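Local coordinates for putative Lipoprotein (Shewanella oneidensis, PDB 3U24), which is of unknown function but binds zinc and calcium ions and may be a lipoprotein related to the zinc metallopeptidases, at residues Gln115-Tyr121 / Asn162-Thr167; Leu56-Asp60 / Tyr155-Ala159; Glu169-Leu173 / Arg512-Gln518; Lys249-Ile254 / Gln518-Ser523; Thr67-Val71 / Met104-Thr109. All blocks are in the same frame, centred on the assembly; numbering follows the deposited sequence.

In the fold
From the N terminus, the chain opens interaction 2 at Leu56-Asp60. Within that loop, interaction 5 pairs the successive helices 61-79 and 88-111. Interaction 1 starts at Gln115 before interaction 2 has closed at Tyr155-Ala159, and closes just afterwards at Asn162-Thr167, so the two cross; they also touch through Tyr121 and Asn162. Interactions 3 and 4 span far longer loops, starting at Glu169 and Lys249 and both returning near Gln518, which they share; they cross as well. They tie helices 168-179 and 243-254 to helix 504-516 and the connection that follows it. Contacts between neighbours join the set: interaction 1 meets interaction 3 at His170, and Trp106 of interaction 5 packs on Phe252 of interaction 4.

Interaction 1: Gln115-Tyr121 / Asn162-Thr167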
# COMPACT_ATOMS: atom_id res chain seq x y z
N GLN A 115 3.07 16.76 -14.91
CA GLN A 115 4.14 17.67 -15.36
C GLN A 115 5.51 17.28 -14.86
O GLN A 115 6.45 17.25 -15.65
CB GLN A 115 3.93 19.13 -14.94
CG GLN A 115 2.80 19.77 -15.67
CD GLN A 115 2.72 21.27 -15.42
OE1 GLN A 115 2.89 21.76 -14.30
NE2 GLN A 115 2.47 21.99 -16.48
N TRP A 116 5.62 17.03 -13.55
CA TRP A 116 6.92 16.90 -12.90
C TRP A 116 7.36 15.51 -12.55
O TRP A 116 8.47 15.35 -12.01
CB TRP A 116 7.02 17.81 -11.66
CG TRP A 116 5.89 17.65 -10.66
CD1 TRP A 116 4.75 18.45 -10.53
CD2 TRP A 116 5.77 16.65 -9.62
NE1 TRP A 116 3.96 18.02 -9.52
CE2 TRP A 116 4.51 16.94 -8.93
CE3 TRP A 116 6.56 15.61 -9.18
CZ2 TRP A 116 4.07 16.17 -7.88
CZ3 TRP A 116 6.11 14.83 -8.11
CH2 TRP A 116 4.88 15.10 -7.48
N ASP A 117 6.55 14.49 -12.83
CA ASP A 117 6.96 13.09 -12.56
C ASP A 117 7.01 12.30 -13.87
O ASP A 117 5.98 11.76 -14.32
CB ASP A 117 5.99 12.42 -11.60
CG ASP A 117 6.31 10.95 -11.38
OD1 ASP A 117 7.30 10.41 -11.92
OD2 ASP A 117 5.54 10.30 -10.66
N PRO A 118 8.18 12.26 -14.51
CA PRO A 118 8.26 11.55 -15.77
C PRO A 118 8.09 10.06 -15.60
O PRO A 118 7.83 9.38 -16.59
CB PRO A 118 9.68 11.87 -16.30
CG PRO A 118 10.03 13.18 -15.65
CD PRO A 118 9.37 13.09 -14.28
N SER A 119 8.19 9.55 -14.38
CA SER A 119 8.01 8.13 -14.21
C SER A 119 6.56 7.70 -14.43
O SER A 119 6.29 6.52 -14.62
CB SER A 119 8.53 7.62 -12.87
OG SER A 119 7.60 7.89 -11.84
N SER A 120 5.62 8.64 -14.40
CA SER A 120 4.22 8.28 -14.69
C SER A 120 3.97 7.94 -16.20
O SER A 120 2.90 7.41 -16.55
CB SER A 120 3.29 9.38 -14.15
OG SER A 120 3.59 10.65 -14.68
N TYR A 121 4.97 8.14 -17.07
CA TYR A 121 4.88 7.77 -18.46
C TYR A 121 5.72 6.53 -18.76
O TYR A 121 6.95 6.58 -18.89
CB TYR A 121 5.32 8.93 -19.33
CG TYR A 121 4.53 10.18 -19.06
CD1 TYR A 121 3.31 10.38 -19.66
CD2 TYR A 121 4.97 11.13 -18.16
CE1 TYR A 121 2.56 11.50 -19.42
CE2 TYR A 121 4.24 12.27 -17.92
CZ TYR A 121 3.04 12.46 -18.56
OH TYR A 121 2.26 13.57 -18.36
N ASN A 162 4.25 17.08 -22.36
CA ASN A 162 3.63 17.41 -21.07
C ASN A 162 4.61 17.70 -19.96
O ASN A 162 4.34 18.46 -19.06
CB ASN A 162 2.85 16.23 -20.52
CG ASN A 162 1.51 16.08 -21.11
OD1 ASN A 162 1.00 16.95 -21.83
ND2 ASN A 162 0.85 14.95 -20.74
N ILE A 163 5.71 16.99 -19.96
CA ILE A 163 6.66 17.09 -18.87
C ILE A 163 7.20 18.52 -18.82
O ILE A 163 7.54 19.08 -19.84
CB ILE A 163 7.81 16.10 -19.02
CG1 ILE A 163 7.27 14.67 -18.82
CG2 ILE A 163 8.92 16.43 -18.04
CD1 ILE A 163 8.16 13.56 -19.34
N SER A 164 7.29 19.09 -17.63
CA SER A 164 7.76 20.45 -17.47
C SER A 164 8.29 20.64 -16.05
O SER A 164 7.57 20.35 -15.10
CB SER A 164 6.59 21.40 -17.72
OG SER A 164 6.95 22.71 -17.36
N GLN A 165 9.52 21.14 -15.93
CA GLN A 165 10.21 21.30 -14.65
C GLN A 165 10.15 20.03 -13.82
O GLN A 165 9.63 20.04 -12.72
CB GLN A 165 9.65 22.46 -13.83
CG GLN A 165 9.76 23.80 -14.54
CD GLN A 165 11.19 24.15 -14.85
OE1 GLN A 165 12.07 24.18 -13.94
NE2 GLN A 165 11.46 24.38 -16.14
N PRO A 166 10.70 18.95 -14.34
CA PRO A 166 10.59 17.71 -13.57
C PRO A 166 11.55 17.69 -12.42
O PRO A 166 12.51 18.43 -12.41
CB PRO A 166 10.99 16.62 -14.58
CG PRO A 166 11.87 17.33 -15.58
CD PRO A 166 11.35 18.76 -15.64
N THR A 167 11.28 16.83 -11.44
CA THR A 167 12.24 16.56 -10.38
C THR A 167 13.32 15.63 -10.90
O THR A 167 13.12 14.81 -11.83
CB THR A 167 11.62 15.88 -9.15
OG1 THR A 167 11.35 14.51 -9.47
CG2 THR A 167 10.34 16.58 -8.69
O HOH W 1 3.35 20.82 -19.06
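The phenol oxygen of Tyr121 is held by two groups: Asn162 ND2 donates to its OH at 3.1 Å, and the backbone oxygen of Trp114 is hydrogen-bonded to it as well. The OH lies close to the amide plane of Asn162, although ring and amide are turned 56° against each other. Where helix 113-116 ends, its carbonyls are taken up by the other segment. Ser164 N reaches Gln115 O at 2.8 Å, tilted from the carbonyl plane, and Ile163 CA brings a CA-H...O contact to the same oxygen. Thr167 N, by contrast, meets a lone pair of Trp116 O in the carbonyl plane. A water completes the polar frame, accepting from Gln115 NE2 and donating to Asn162 O at 2.6 Å.

Pro118 packs against both Ile163 and Pro166, with CB 3.8 Å from Ile163 CD1 and CG 3.7 Å from Pro166 CB. The Tyr121 ring runs antiparallel alongside Ile163, its CE2 lying 4.0 Å from CG1 of that residue. A phenylalanine in place of Tyr121 would keep this apolar contact but would probably leave Trp114 O without its phenolic mate and Asn162 less firmly held. Two helices, 113-116 and 152-162, thus end side by side, and the connection to helix 168-179 supplies the N-H groups that satisfy carbonyls which the first can no longer serve with its own turns.

Interaction 2: Leu56-Asp60 / Tyr155-Ala159; sequences LEIPD and YYAAA
One face of the Tyr155 ring is covered by Pro59, whose CG stands 4.2 Å from the ring centroid, displaced toward the rim, in a CH-pi contact. At the ring's edge, near its plane, lies the carbonyl oxygen of Glu57, 3.5 Å from Tyr155 CD2. Within the helix itself, Tyr155 CD1 sits over the centre of the Tyr156 ring. Leu56 approaches the Tyr155 side chain across its base, with CD2 4.0 Å from Tyr155 CB. The ring is carried out to this loop because its CG is anti to the backbone N (chi1 179°), and its OH goes on to bond Asn122 N.

One turn later on helix 152-162, Ala158 CB fits against the loop: Ile58 CG2 comes to 3.6 Å of it and Pro59 CD to 4.0 Å. Pro59 is the centre of an inverse gamma turn, a tight bend just before Asp60. That residue N-caps helix 61-79 through OD1 to Gly63 N, and a calcium ion lies about 3 Å from the nearest atom of its side chain. The joint is therefore mainly apolar, proline, leucine and isoleucine carbons against an alanine methyl and a tyrosine ring, while the polar ends of Tyr155 and Asp60 are satisfied by groups beyond it.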
# COMPACT_ATOMS: atom_id res chain seq x y z
N LEU A 56 -4.56 1.97 -26.09
CA LEU A 56 -3.60 2.65 -25.23
C LEU A 56 -4.00 4.11 -25.16
O LEU A 56 -3.98 4.78 -26.17
CB LEU A 56 -2.20 2.55 -25.81
CG LEU A 56 -1.05 3.22 -25.08
CD1 LEU A 56 -0.85 2.63 -23.70
CD2 LEU A 56 0.22 3.14 -25.92
N GLU A 57 -4.36 4.58 -23.98
CA GLU A 57 -4.72 6.00 -23.80
C GLU A 57 -3.48 6.85 -24.00
O GLU A 57 -2.42 6.50 -23.51
CB GLU A 57 -5.30 6.27 -22.41
CG GLU A 57 -6.49 5.38 -22.06
CD GLU A 57 -6.12 4.19 -21.14
OE1 GLU A 57 -5.06 3.54 -21.37
OE2 GLU A 57 -6.88 3.90 -20.19
N ILE A 58 -3.59 7.92 -24.76
CA ILE A 58 -2.49 8.84 -24.97
C ILE A 58 -2.66 9.92 -23.91
O ILE A 58 -3.72 10.57 -23.82
CB ILE A 58 -2.50 9.43 -26.39
CG1 ILE A 58 -2.28 8.31 -27.42
CG2 ILE A 58 -1.39 10.48 -26.56
CD1 ILE A 58 -2.93 8.56 -28.77
N PRO A 59 -1.66 10.09 -23.06
CA PRO A 59 -1.84 11.01 -21.92
C PRO A 59 -1.51 12.43 -22.34
O PRO A 59 -0.52 12.97 -21.93
CB PRO A 59 -0.86 10.46 -20.89
CG PRO A 59 0.26 9.91 -21.73
CD PRO A 59 -0.31 9.50 -23.07
N ASP A 60 -2.32 13.00 -23.21
CA ASP A 60 -2.17 14.37 -23.67
C ASP A 60 -3.28 15.24 -23.10
O ASP A 60 -4.07 14.80 -22.28
CB ASP A 60 -2.19 14.43 -25.21
CG ASP A 60 -3.48 13.86 -25.82
OD1 ASP A 60 -4.55 13.83 -25.12
OD2 ASP A 60 -3.40 13.41 -26.99
N TYR A 155 2.28 8.02 -27.48
CA TYR A 155 2.27 8.02 -26.03
C TYR A 155 3.50 8.76 -25.53
O TYR A 155 3.37 9.59 -24.70
CB TYR A 155 2.26 6.58 -25.52
CG TYR A 155 2.28 6.44 -24.03
CD1 TYR A 155 3.47 6.50 -23.32
CD2 TYR A 155 1.11 6.27 -23.32
CE1 TYR A 155 3.48 6.37 -21.92
CE2 TYR A 155 1.09 6.15 -21.91
CZ TYR A 155 2.29 6.20 -21.22
OH TYR A 155 2.30 6.07 -19.84
N TYR A 156 4.69 8.42 -26.02
CA TYR A 156 5.89 9.06 -25.53
C TYR A 156 6.10 10.51 -26.08
O TYR A 156 6.67 11.34 -25.36
CB TYR A 156 7.12 8.17 -25.74
CG TYR A 156 7.16 6.93 -24.83
CD1 TYR A 156 7.44 7.06 -23.49
CD2 TYR A 156 6.93 5.65 -25.33
CE1 TYR A 156 7.45 5.96 -22.65
CE2 TYR A 156 6.96 4.53 -24.50
CZ TYR A 156 7.21 4.71 -23.14
OH TYR A 156 7.29 3.64 -22.29
N ALA A 157 5.67 10.78 -27.31
CA ALA A 157 5.57 12.19 -27.79
C ALA A 157 4.70 13.04 -26.85
O ALA A 157 5.08 14.16 -26.53
CB ALA A 157 5.03 12.30 -29.25
N ALA A 158 3.55 12.50 -26.42
CA ALA A 158 2.68 13.18 -25.45
C ALA A 158 3.42 13.42 -24.11
O ALA A 158 3.32 14.50 -23.48
CB ALA A 158 1.38 12.38 -25.22
N ALA A 159 4.17 12.42 -23.70
CA ALA A 159 4.92 12.51 -22.45
C ALA A 159 5.87 13.70 -22.53
O ALA A 159 5.88 14.53 -21.64
CB ALA A 159 5.72 11.23 -22.21

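Interaction 3: Glu169-Leu173 / Arg512-Gln518. With ACY (acetic acid), chain Q.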
# COMPACT_ATOMS: atom_id res chain seq x y z
N GLU A 169 14.70 13.22 -9.20
CA GLU A 169 14.48 11.85 -8.71
C GLU A 169 13.47 11.08 -9.58
O GLU A 169 13.67 9.90 -9.90
CB GLU A 169 14.01 11.87 -7.25
CG GLU A 169 15.10 12.33 -6.26
CD GLU A 169 15.35 13.86 -6.25
OE1 GLU A 169 14.63 14.64 -6.95
OE2 GLU A 169 16.28 14.29 -5.53
N HIS A 170 12.38 11.72 -9.98
CA HIS A 170 11.38 10.98 -10.74
C HIS A 170 11.86 10.77 -12.15
O HIS A 170 11.47 9.79 -12.80
CB HIS A 170 10.00 11.67 -10.68
CG HIS A 170 9.39 11.68 -9.29
ND1 HIS A 170 9.68 12.63 -8.38
CD2 HIS A 170 8.53 10.77 -8.65
CE1 HIS A 170 9.01 12.38 -7.23
NE2 HIS A 170 8.32 11.24 -7.38
N THR A 171 12.72 11.67 -12.64
CA THR A 171 13.26 11.50 -13.98
C THR A 171 14.22 10.30 -14.00
O THR A 171 14.24 9.53 -14.98
CB THR A 171 13.94 12.77 -14.51
OG1 THR A 171 13.08 13.92 -14.33
CG2 THR A 171 14.28 12.63 -15.99
N GLU A 172 14.94 10.10 -12.90
CA GLU A 172 15.90 9.02 -12.80
C GLU A 172 15.11 7.74 -12.72
O GLU A 172 15.47 6.73 -13.30
CB GLU A 172 16.77 9.15 -11.52
CG GLU A 172 17.87 10.21 -11.58
CD GLU A 172 18.60 10.50 -10.24
OE1 GLU A 172 18.01 10.44 -9.10
OE2 GLU A 172 19.80 10.86 -10.34
N LEU A 173 14.05 7.77 -11.96
CA LEU A 173 13.19 6.60 -11.87
C LEU A 173 12.61 6.24 -13.28
O LEU A 173 12.62 5.08 -13.69
CB LEU A 173 12.12 6.79 -10.82
CG LEU A 173 11.21 5.59 -10.56
CD1 LEU A 173 11.96 4.33 -10.06
CD2 LEU A 173 10.06 6.00 -9.62
N ARG A 512 14.64 6.81 0.37
CA ARG A 512 14.33 6.74 -1.04
C ARG A 512 12.83 6.71 -1.31
O ARG A 512 12.33 7.42 -2.17
CB ARG A 512 14.97 5.50 -1.68
CG ARG A 512 14.80 5.45 -3.20
CD ARG A 512 15.47 4.21 -3.82
NE ARG A 512 15.62 4.30 -5.29
CZ ARG A 512 14.84 3.69 -6.18
NH1 ARG A 512 13.82 2.91 -5.77
NH2 ARG A 512 15.08 3.84 -7.49
N ARG A 513 12.12 5.89 -0.57
CA ARG A 513 10.67 5.76 -0.72
C ARG A 513 9.95 7.12 -0.46
O ARG A 513 9.00 7.48 -1.19
CB ARG A 513 10.19 4.67 0.22
CG ARG A 513 8.71 4.41 0.22
CD ARG A 513 8.46 3.12 1.00
NE ARG A 513 7.06 2.94 1.31
CZ ARG A 513 6.58 2.00 2.12
NH1 ARG A 513 7.41 1.12 2.70
NH2 ARG A 513 5.27 1.94 2.35
N ALA A 514 10.44 7.86 0.53
CA ALA A 514 9.90 9.19 0.88
C ALA A 514 10.26 10.27 -0.14
O ALA A 514 9.54 11.26 -0.24
CB ALA A 514 10.36 9.62 2.26
N THR A 515 11.35 10.09 -0.88
CA THR A 515 11.71 11.03 -1.91
C THR A 515 10.82 10.81 -3.12
O THR A 515 10.59 11.74 -3.88
CB THR A 515 13.19 10.91 -2.37
OG1 THR A 515 13.45 9.62 -2.99
CG2 THR A 515 14.14 11.08 -1.21
N LEU A 516 10.34 9.60 -3.31
CA LEU A 516 9.61 9.24 -4.53
C LEU A 516 8.10 9.20 -4.35
O LEU A 516 7.37 9.28 -5.30
CB LEU A 516 10.12 7.89 -5.11
CG LEU A 516 11.55 7.98 -5.72
CD1 LEU A 516 12.13 6.59 -6.04
CD2 LEU A 516 11.55 8.87 -6.95
N SER A 517 7.64 9.05 -3.12
CA SER A 517 6.22 9.03 -2.81
C SER A 517 5.94 9.99 -1.65
O SER A 517 6.85 10.41 -0.91
CB SER A 517 5.80 7.62 -2.42
OG SER A 517 6.36 7.28 -1.16
N GLN A 518 4.67 10.34 -1.51
CA GLN A 518 4.20 11.25 -0.48
C GLN A 518 2.91 10.67 0.12
O GLN A 518 2.14 10.01 -0.61
CB GLN A 518 3.88 12.62 -1.09
CG GLN A 518 4.91 13.11 -2.08
CD GLN A 518 4.66 12.56 -3.46
OE1 GLN A 518 3.53 12.31 -3.81
NE2 GLN A 518 5.71 12.35 -4.22
C ACY Q . 3.98 10.98 -7.08
O ACY Q . 5.18 10.67 -6.88
OXT ACY Q . 3.11 11.04 -6.16
CH3 ACY Q . 3.54 11.24 -8.49
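The C-terminal end of helix 504-516 is met by an imidazole from helix 168-179: His170 NE2 donates to Leu516 O at 3.0 Å, with an angle of 151° at the hydrogen. The donor stands above the carbonyl plane rather than on a lone pair, and the oxygen is itself tilted from the ring plane. Leu516 also supplies a branch to the same ring, its CD2 lying over one face at 4.0 Å from the centroid, offset toward the rim, in a CH-pi contact. The other ring nitrogen, ND1, is hydrogen-bonded to Thr167 OG1, so the ring is fixed at two nitrogens, and the indole of Trp116 meets it edge-to-face.

The short segments 169-173 and 512-516 have axes 10.9 Å apart at closest approach, with 103° between their directions, and they join parts of a largely helical fold that are more than 330 residues apart in the chain. Beside His170 and Gln518 sits an acetic acid molecule, probably from the crystallisation liquor. Its O accepts from Gln518 NE2 at 3.2 Å in a nearly straight bond and takes a weak second one from His170 NE2.

Leu516 CD2 also lies 3.9 Å from Glu169 CB, while CD1 reaches Leu173 CD2 at 4.2 Å. The guanidinium of Arg512, at the end of a chain extended from CG to NE, lays one face over Leu516 CD1, and its NH2 comes to 4.1 Å of Leu173 CD1.

Interaction 4: Lys249-Ile254 / Gln518-Ser523. With ACY (acetic acid), chain Q.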
# COMPACT_ATOMS: atom_id res chain seq x y z
N LYS A 249 -3.28 16.31 -0.31
CA LYS A 249 -3.09 14.90 -0.69
C LYS A 249 -3.46 13.95 0.46
O LYS A 249 -4.06 12.90 0.24
CB LYS A 249 -1.65 14.62 -1.14
CG LYS A 249 -1.42 13.24 -1.76
CD LYS A 249 -0.06 13.18 -2.48
CE LYS A 249 0.14 11.99 -3.42
NZ LYS A 249 0.08 10.70 -2.73
N PHE A 250 -3.06 14.34 1.66
CA PHE A 250 -3.36 13.60 2.87
C PHE A 250 -4.87 13.51 3.02
O PHE A 250 -5.36 12.42 3.22
CB PHE A 250 -2.69 14.27 4.07
CG PHE A 250 -2.91 13.59 5.38
CD1 PHE A 250 -2.10 12.56 5.79
CD2 PHE A 250 -3.90 14.04 6.26
CE1 PHE A 250 -2.30 11.94 7.03
CE2 PHE A 250 -4.10 13.43 7.49
CZ PHE A 250 -3.32 12.36 7.86
N ALA A 251 -5.61 14.60 2.83
CA ALA A 251 -7.08 14.51 2.94
C ALA A 251 -7.67 13.55 1.90
O ALA A 251 -8.51 12.74 2.26
CB ALA A 251 -7.74 15.88 2.86
N PHE A 252 -7.21 13.59 0.64
CA PHE A 252 -7.79 12.75 -0.41
C PHE A 252 -7.40 11.27 -0.27
O PHE A 252 -8.26 10.39 -0.43
CB PHE A 252 -7.39 13.20 -1.84
CG PHE A 252 -8.06 14.45 -2.31
CD1 PHE A 252 -9.45 14.58 -2.23
CD2 PHE A 252 -7.33 15.48 -2.86
CE1 PHE A 252 -10.08 15.72 -2.67
CE2 PHE A 252 -7.95 16.64 -3.32
CZ PHE A 252 -9.33 16.76 -3.21
N ASP A 253 -6.14 10.99 0.05
CA ASP A 253 -5.64 9.62 0.11
C ASP A 253 -6.07 8.92 1.41
O ASP A 253 -6.48 7.76 1.37
CB ASP A 253 -4.10 9.59 0.05
CG ASP A 253 -3.53 9.97 -1.31
OD1 ASP A 253 -4.33 10.18 -2.26
OD2 ASP A 253 -2.27 10.04 -1.45
N ILE A 254 -5.92 9.59 2.56
CA ILE A 254 -6.11 8.94 3.87
C ILE A 254 -7.54 9.13 4.38
O ILE A 254 -8.13 8.24 4.95
CB ILE A 254 -5.13 9.55 4.86
CG1 ILE A 254 -3.68 9.39 4.37
CG2 ILE A 254 -5.27 8.95 6.25
CD1 ILE A 254 -3.18 7.96 4.17
N GLN A 518 4.67 10.34 -1.51
CA GLN A 518 4.20 11.25 -0.48
C GLN A 518 2.91 10.67 0.12
O GLN A 518 2.14 10.01 -0.61
CB GLN A 518 3.88 12.62 -1.09
CG GLN A 518 4.91 13.11 -2.08
CD GLN A 518 4.66 12.56 -3.46
OE1 GLN A 518 3.53 12.31 -3.81
NE2 GLN A 518 5.71 12.35 -4.22
N VAL A 519 2.74 10.87 1.44
CA VAL A 519 1.52 10.54 2.19
C VAL A 519 1.34 9.05 2.48
O VAL A 519 0.99 8.66 3.61
CB VAL A 519 0.28 11.19 1.51
CG1 VAL A 519 -1.00 10.68 2.11
CG2 VAL A 519 0.35 12.71 1.67
N GLN A 520 1.61 8.19 1.52
CA GLN A 520 1.37 6.74 1.72
C GLN A 520 2.02 6.21 3.02
O GLN A 520 1.45 5.36 3.71
CB GLN A 520 1.78 5.95 0.46
CG GLN A 520 1.41 4.46 0.47
CD GLN A 520 2.27 3.64 1.43
OE1 GLN A 520 3.44 3.96 1.66
NE2 GLN A 520 1.68 2.60 2.04
N LEU A 521 3.18 6.75 3.37
CA LEU A 521 3.94 6.29 4.56
C LEU A 521 3.21 6.61 5.85
O LEU A 521 3.42 5.90 6.82
CB LEU A 521 5.36 6.86 4.61
CG LEU A 521 6.37 5.99 3.86
CD1 LEU A 521 7.67 6.78 3.63
CD2 LEU A 521 6.63 4.70 4.63
N THR A 522 2.38 7.64 5.87
CA THR A 522 1.58 7.95 7.07
C THR A 522 0.37 7.01 7.30
O THR A 522 -0.24 7.02 8.37
CB THR A 522 1.05 9.40 7.06
OG1 THR A 522 0.01 9.51 6.08
CG2 THR A 522 2.16 10.42 6.74
N SER A 523 0.03 6.17 6.32
CA SER A 523 -1.25 5.48 6.33
C SER A 523 -1.36 4.55 7.53
O SER A 523 -2.44 4.44 8.17
CB SER A 523 -1.52 4.76 4.99
OG SER A 523 -0.57 3.76 4.68
C ACY Q . 3.98 10.98 -7.08
O ACY Q . 5.18 10.67 -6.88
OXT ACY Q . 3.11 11.04 -6.16
CH3 ACY Q . 3.54 11.24 -8.49
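The last turns of helix 243-254 run beside the connection that leads from helix 504-516 into helix 523-542, with CA of Phe250 5.8 Å from CA of Val519. Val519 has a positive phi (76°), a sharp bend that goes with its side chain being presented to the helix. Its two methyls divide the work: CG1 packs on Ile254 CG1 at 3.7 Å, and CG2 on Lys249 CG at 3.9 Å. Ile254 also sends CD1 to Ser523 CB, 3.7 Å away.

Lys249 NZ serves two oxygens, donating to Gln518 O at 3.0 Å from above the carbonyl plane and forming a salt bridge with Asp253 OD2 at 2.8 Å. A bend at the last torsion of the lysine (chi4 -62°) turns NZ to them. Thr522 OG1 lies at the edge of the Phe250 ring, 3.5 Å from CE1, and donates to Val519 O on a lone pair. Close by, the side chain of Ser523 is about 5 Å, nearest atoms, from the side chain of Glu439, which binds zinc with His408 and His414. The lysine's charge is thus met one turn along its own helix, and the same ammonium satisfies a loop carbonyl, so one charged group serves both its own helix and the neighbouring loop.

Interaction 5: Thr67-Val71 / Met104-Thr109; sequences TLAFV and MAWDIT
Helices 61-79 and 88-111 lie side by side in opposite directions, their short segments 9.8 Å apart at the axes with 148° between them, and CA of Leu68 comes 6.1 Å from CA of Ala105. Thr67 turns its methyl into the interface: OG1 stands beside the backbone N (chi1 -63°), bonded back to Gly63 O, which leaves CG2 anti to that N. The methyl touches Ile108 CD1 at 3.5 Å, tighter than usual for two carbons, and Met104 CE also at 3.5 Å. Met104, modelled as selenomethionine, bends at its third torsion, and its CE also nears Phe70 CD1.

The pair forms an antiparallel helical hairpin, two successive helices of the chain joined by a short loop. Phe70 carries it against helix 25-39, touching Leu36 and Leu39, and Trp106, on the far side of its own helix, packs on Phe252 of helix 243-254.

Leu68 lies over Ala105 and runs antiparallel alongside Ile108: CD2 is 3.9 Å from Ala105 CA, and CD1 is 4.0 Å from Ile108 CG2. The methyl of Thr109 borders both branches, CG2 standing 4.1 Å from Leu68 CD2. With an alanine here in place of Leu68 both branches are gone, which is likely to open a gap over Ala105 and leave Ile108 CG2 without its mate. Val71, one turn on, divides its methyls between two residues, CG1 at 4.1 Å from Ala105 CB and CG2 beside Met104 CB.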
# COMPACT_ATOMS: atom_id res chain seq x y z
N THR A 67 -11.02 13.77 -18.92
CA THR A 67 -11.13 13.33 -17.52
C THR A 67 -11.89 14.36 -16.72
O THR A 67 -12.80 14.00 -15.98
CB THR A 67 -9.76 13.02 -16.89
OG1 THR A 67 -9.18 11.93 -17.62
CG2 THR A 67 -9.87 12.62 -15.41
N LEU A 68 -11.60 15.63 -16.93
CA LEU A 68 -12.32 16.67 -16.20
C LEU A 68 -13.80 16.74 -16.60
O LEU A 68 -14.63 17.04 -15.74
CB LEU A 68 -11.67 18.04 -16.35
CG LEU A 68 -10.30 18.27 -15.74
CD1 LEU A 68 -9.75 19.63 -16.22
CD2 LEU A 68 -10.35 18.16 -14.23
N ALA A 69 -14.14 16.49 -17.87
CA ALA A 69 -15.55 16.44 -18.29
C ALA A 69 -16.26 15.23 -17.61
O ALA A 69 -17.44 15.30 -17.29
CB ALA A 69 -15.68 16.33 -19.82
N PHE A 70 -15.54 14.14 -17.40
CA PHE A 70 -16.11 12.99 -16.71
C PHE A 70 -16.35 13.32 -15.24
O PHE A 70 -17.40 12.99 -14.73
CB PHE A 70 -15.22 11.77 -16.89
CG PHE A 70 -15.55 10.61 -16.01
CD1 PHE A 70 -14.96 10.48 -14.76
CD2 PHE A 70 -16.38 9.60 -16.46
CE1 PHE A 70 -15.22 9.41 -13.96
CE2 PHE A 70 -16.60 8.49 -15.67
CZ PHE A 70 -16.03 8.41 -14.41
N VAL A 71 -15.39 13.97 -14.57
CA VAL A 71 -15.55 14.37 -13.19
C VAL A 71 -16.81 15.24 -13.06
O VAL A 71 -17.68 14.98 -12.24
CB VAL A 71 -14.29 15.11 -12.65
CG1 VAL A 71 -14.59 15.80 -11.34
CG2 VAL A 71 -13.12 14.13 -12.51
N MSE A 104 -9.29 13.17 -8.47
CA MSE A 104 -8.94 13.18 -9.91
C MSE A 104 -8.80 14.59 -10.47
O MSE A 104 -7.80 14.90 -11.14
CB MSE A 104 -9.92 12.36 -10.77
CG MSE A 104 -9.88 10.84 -10.48
SE MSE A 104 -11.43 9.84 -11.20
CE MSE A 104 -11.12 10.28 -13.08
N ALA A 105 -9.79 15.43 -10.20
CA ALA A 105 -9.78 16.80 -10.67
C ALA A 105 -8.56 17.54 -10.12
O ALA A 105 -7.86 18.26 -10.85
CB ALA A 105 -11.07 17.53 -10.28
N TRP A 106 -8.33 17.36 -8.83
CA TRP A 106 -7.26 18.03 -8.14
C TRP A 106 -5.91 17.57 -8.63
O TRP A 106 -5.04 18.40 -8.74
CB TRP A 106 -7.39 17.81 -6.64
CG TRP A 106 -6.21 18.25 -5.81
CD1 TRP A 106 -5.97 19.51 -5.25
CD2 TRP A 106 -5.05 17.43 -5.42
NE1 TRP A 106 -4.80 19.50 -4.55
CE2 TRP A 106 -4.22 18.28 -4.59
CE3 TRP A 106 -4.69 16.10 -5.60
CZ2 TRP A 106 -3.03 17.82 -4.01
CZ3 TRP A 106 -3.49 15.63 -5.01
CH2 TRP A 106 -2.67 16.48 -4.25
N ASP A 107 -5.74 16.28 -8.93
CA ASP A 107 -4.51 15.79 -9.55
C ASP A 107 -4.20 16.50 -10.86
O ASP A 107 -3.04 16.80 -11.14
CB ASP A 107 -4.55 14.27 -9.84
CG ASP A 107 -4.16 13.39 -8.62
OD1 ASP A 107 -3.34 13.85 -7.79
OD2 ASP A 107 -4.67 12.24 -8.48
N ILE A 108 -5.24 16.73 -11.67
CA ILE A 108 -5.06 17.36 -12.95
C ILE A 108 -4.80 18.85 -12.79
O ILE A 108 -3.94 19.39 -13.46
CB ILE A 108 -6.24 17.10 -13.89
CG1 ILE A 108 -6.21 15.62 -14.34
CG2 ILE A 108 -6.24 18.07 -15.06
CD1 ILE A 108 -7.55 15.15 -14.86
N THR A 109 -5.53 19.53 -11.91
CA THR A 109 -5.47 20.99 -11.93
C THR A 109 -4.49 21.60 -10.93
O THR A 109 -4.15 22.76 -11.07
CB THR A 109 -6.88 21.59 -11.73
OG1 THR A 109 -7.38 21.19 -10.45
CG2 THR A 109 -7.84 21.09 -12.82